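Long-range contact in phosphatidylinositol phosphate phosphatase (Schizosaccharomyces pombe, PDB 1I9Z), which removes the 5-phosphate from phosphatidylinositol 4,5-bisphosphate and from soluble inositol polyphosphates, using magnesium as cofactor, through its catalytic domain: residues A[205-210]-A[280-285]. Numbering follows the deposited sequence.
Sequences FGDFNY and AWTDRI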
loop_
_atom_site.group_PDB
_atom_site.type_symbol
_atom_site.label_atom_id
_atom_site.label_comp_id
_atom_site.label_asym_id
_atom_site.label_seq_id
_atom_site.Cartn_x
_atom_site.Cartn_y
_atom_site.Cartn_z
ATOM N N PHE A 205 3.146 1.091 2.763
ATOM C CA PHE A 205 2.980 2.476 3.098
ATOM C C PHE A 205 2.805 2.716 4.589
ATOM O O PHE A 205 2.649 1.770 5.351
ATOM C CB PHE A 205 1.691 3.002 2.372
ATOM C CG PHE A 205 0.361 2.379 2.918
ATOM C CD1 PHE A 205 -0.383 3.060 3.889
ATOM C CD2 PHE A 205 -0.104 1.148 2.468
ATOM C CE1 PHE A 205 -1.579 2.517 4.389
ATOM C CE2 PHE A 205 -1.293 0.577 2.944
ATOM C CZ PHE A 205 -2.053 1.278 3.920
ATOM N N GLY A 206 2.799 3.988 4.965
ATOM C CA GLY A 206 2.553 4.352 6.366
ATOM C C GLY A 206 3.485 5.425 6.857
ATOM O O GLY A 206 3.961 6.227 6.075
ATOM N N ASP A 207 3.739 5.446 8.164
ATOM C CA ASP A 207 4.597 6.459 8.779
ATOM C C ASP A 207 5.960 5.777 8.845
ATOM O O ASP A 207 6.329 5.128 9.841
ATOM C CB ASP A 207 4.104 6.790 10.195
ATOM C CG ASP A 207 4.953 7.877 10.862
ATOM O OD1 ASP A 207 6.055 8.190 10.316
ATOM O OD2 ASP A 207 4.528 8.392 11.931
ATOM N N PHE A 208 6.712 5.947 7.758
ATOM C CA PHE A 208 8.050 5.344 7.703
ATOM C C PHE A 208 9.031 6.155 8.539
ATOM O O PHE A 208 10.147 5.717 8.805
ATOM C CB PHE A 208 8.551 5.201 6.237
ATOM C CG PHE A 208 7.728 4.294 5.374
ATOM C CD1 PHE A 208 6.866 3.328 5.932
ATOM C CD2 PHE A 208 7.886 4.322 3.967
ATOM C CE1 PHE A 208 6.213 2.412 5.125
ATOM C CE2 PHE A 208 7.239 3.423 3.162
ATOM C CZ PHE A 208 6.398 2.451 3.734
ATOM N N ASN A 209 8.641 7.385 8.915
ATOM C CA ASN A 209 9.432 8.206 9.810
ATOM C C ASN A 209 10.709 8.811 9.287
ATOM O O ASN A 209 11.441 9.414 10.056
ATOM C CB ASN A 209 9.729 7.483 11.157
ATOM C CG ASN A 209 8.918 8.079 12.370
ATOM O OD1 ASN A 209 8.777 9.288 12.495
ATOM N ND2 ASN A 209 8.356 7.193 13.233
ATOM N N TYR A 210 10.951 8.681 7.981
ATOM C CA TYR A 210 12.139 9.291 7.396
ATOM C C TYR A 210 11.971 10.789 7.401
ATOM O O TYR A 210 10.839 11.328 7.179
ATOM C CB TYR A 210 12.380 8.776 6.003
ATOM C CG TYR A 210 12.918 7.339 5.985
ATOM C CD1 TYR A 210 12.050 6.248 5.884
ATOM C CD2 TYR A 210 14.298 7.091 6.020
ATOM C CE1 TYR A 210 12.527 4.937 5.806
ATOM C CE2 TYR A 210 14.781 5.781 5.974
ATOM C CZ TYR A 210 13.860 4.708 5.858
ATOM O OH TYR A 210 14.338 3.440 5.786
ATOM N N ALA A 280 8.779 17.074 8.166
ATOM C CA ALA A 280 9.246 15.954 7.346
ATOM C C ALA A 280 8.120 15.265 6.592
ATOM O O ALA A 280 6.978 15.386 6.977
ATOM C CB ALA A 280 9.951 14.911 8.285
ATOM N N TRP A 281 8.465 14.576 5.505
ATOM C CA TRP A 281 7.532 13.740 4.789
ATOM C C TRP A 281 7.635 12.336 5.467
ATOM O O TRP A 281 8.203 11.364 4.907
ATOM C CB TRP A 281 7.895 13.623 3.291
ATOM C CG TRP A 281 7.506 14.874 2.556
ATOM C CD1 TRP A 281 6.223 15.317 2.236
ATOM C CD2 TRP A 281 8.414 15.789 1.948
ATOM N NE1 TRP A 281 6.307 16.461 1.430
ATOM C CE2 TRP A 281 7.633 16.754 1.238
ATOM C CE3 TRP A 281 9.826 15.882 1.916
ATOM C CZ2 TRP A 281 8.228 17.796 0.490
ATOM C CZ3 TRP A 281 10.404 16.939 1.157
ATOM C CH2 TRP A 281 9.615 17.844 0.473
ATOM N N THR A 282 7.060 12.237 6.678
ATOM C CA THR A 282 7.107 10.958 7.421
ATOM C C THR A 282 6.162 9.917 6.812
ATOM O O THR A 282 6.416 8.726 6.905
ATOM C CB THR A 282 6.645 11.136 8.899
ATOM O OG1 THR A 282 5.466 11.954 8.968
ATOM C CG2 THR A 282 7.703 11.795 9.697
ATOM N N ASP A 283 5.069 10.386 6.188
ATOM C CA ASP A 283 3.982 9.490 5.660
ATOM C C ASP A 283 4.132 9.258 4.175
ATOM O O ASP A 283 4.122 10.208 3.420
ATOM C CB ASP A 283 2.646 10.174 5.988
ATOM C CG ASP A 283 2.594 10.493 7.480
ATOM O OD1 ASP A 283 2.384 9.532 8.264
ATOM O OD2 ASP A 283 2.888 11.662 7.904
ATOM N N ARG A 284 4.256 7.996 3.783
ATOM C CA ARG A 284 4.579 7.696 2.357
ATOM C C ARG A 284 3.839 6.502 1.852
ATOM O O ARG A 284 3.420 5.616 2.638
ATOM C CB ARG A 284 6.104 7.432 2.268
ATOM C CG ARG A 284 6.959 8.505 3.010
ATOM C CD ARG A 284 7.045 9.817 2.234
ATOM N NE ARG A 284 8.062 9.854 1.162
ATOM C CZ ARG A 284 9.325 10.275 1.363
ATOM N NH1 ARG A 284 10.172 10.285 0.340
ATOM N NH2 ARG A 284 9.755 10.684 2.570
ATOM N N ILE A 285 3.643 6.459 0.540
ATOM C CA ILE A 285 3.014 5.278 -0.091
ATOM C C ILE A 285 3.922 4.917 -1.253
ATOM O O ILE A 285 4.183 5.769 -2.089
ATOM C CB ILE A 285 1.595 5.598 -0.574
ATOM C CG1 ILE A 285 0.726 5.939 0.642
ATOM C CG2 ILE A 285 0.932 4.419 -1.314
ATOM C CD1 ILE A 285 -0.640 6.685 0.167
HETATM O O HOH W 1 8.989 8.605 5.738
HETATM O O HOH W 2 11.001 13.361 5.208
#
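G206 and R284 form an antiparallel hydrogen-bonded pair, each backbone N 2.9 Å from the other's O, while F205 with I285 and D207 with D283 make the non-hydrogen-bonded pairs beside it. Beyond them the carbonyl of T282 gathers several donors: N209 N reaches a lone pair at 3.3 Å, F208 N adds a weak bond, and a water that also accepts from Y210 N donates to it. On one side of the ladder, CB of F205 rests on CG1 of I285 at 3.5 Å. The carboxylate of D207, with CG anti to the backbone N (chi1 -178°), runs alongside the T282 side chain and sets OD1 3.3 Å from T282 CB. D207 and D283 turn their carboxylates 50° apart; OD2 of D207 is hydrogen-bonded to N33 ND2, and OD2 of D283 to T260, H306 and, from above its plane, T282 OG1. In this DNase I-like fold the pairing joins strand 201-205 to edge strand 283-288, with the N209 side chain about 5 Å from the bound inositol bisphosphate. An alanine in place of T282 would probably leave D283 OD2 to T260 and H306 and open a gap beside N209, whose ND2 bonds L167 O. On the ladder's other side, R284 CB packs against F208 CD2, and the bent chain returns NH2 to W281 O at 2.9 Å, while NE forms a salt bridge with E252 and NH1 one with D235.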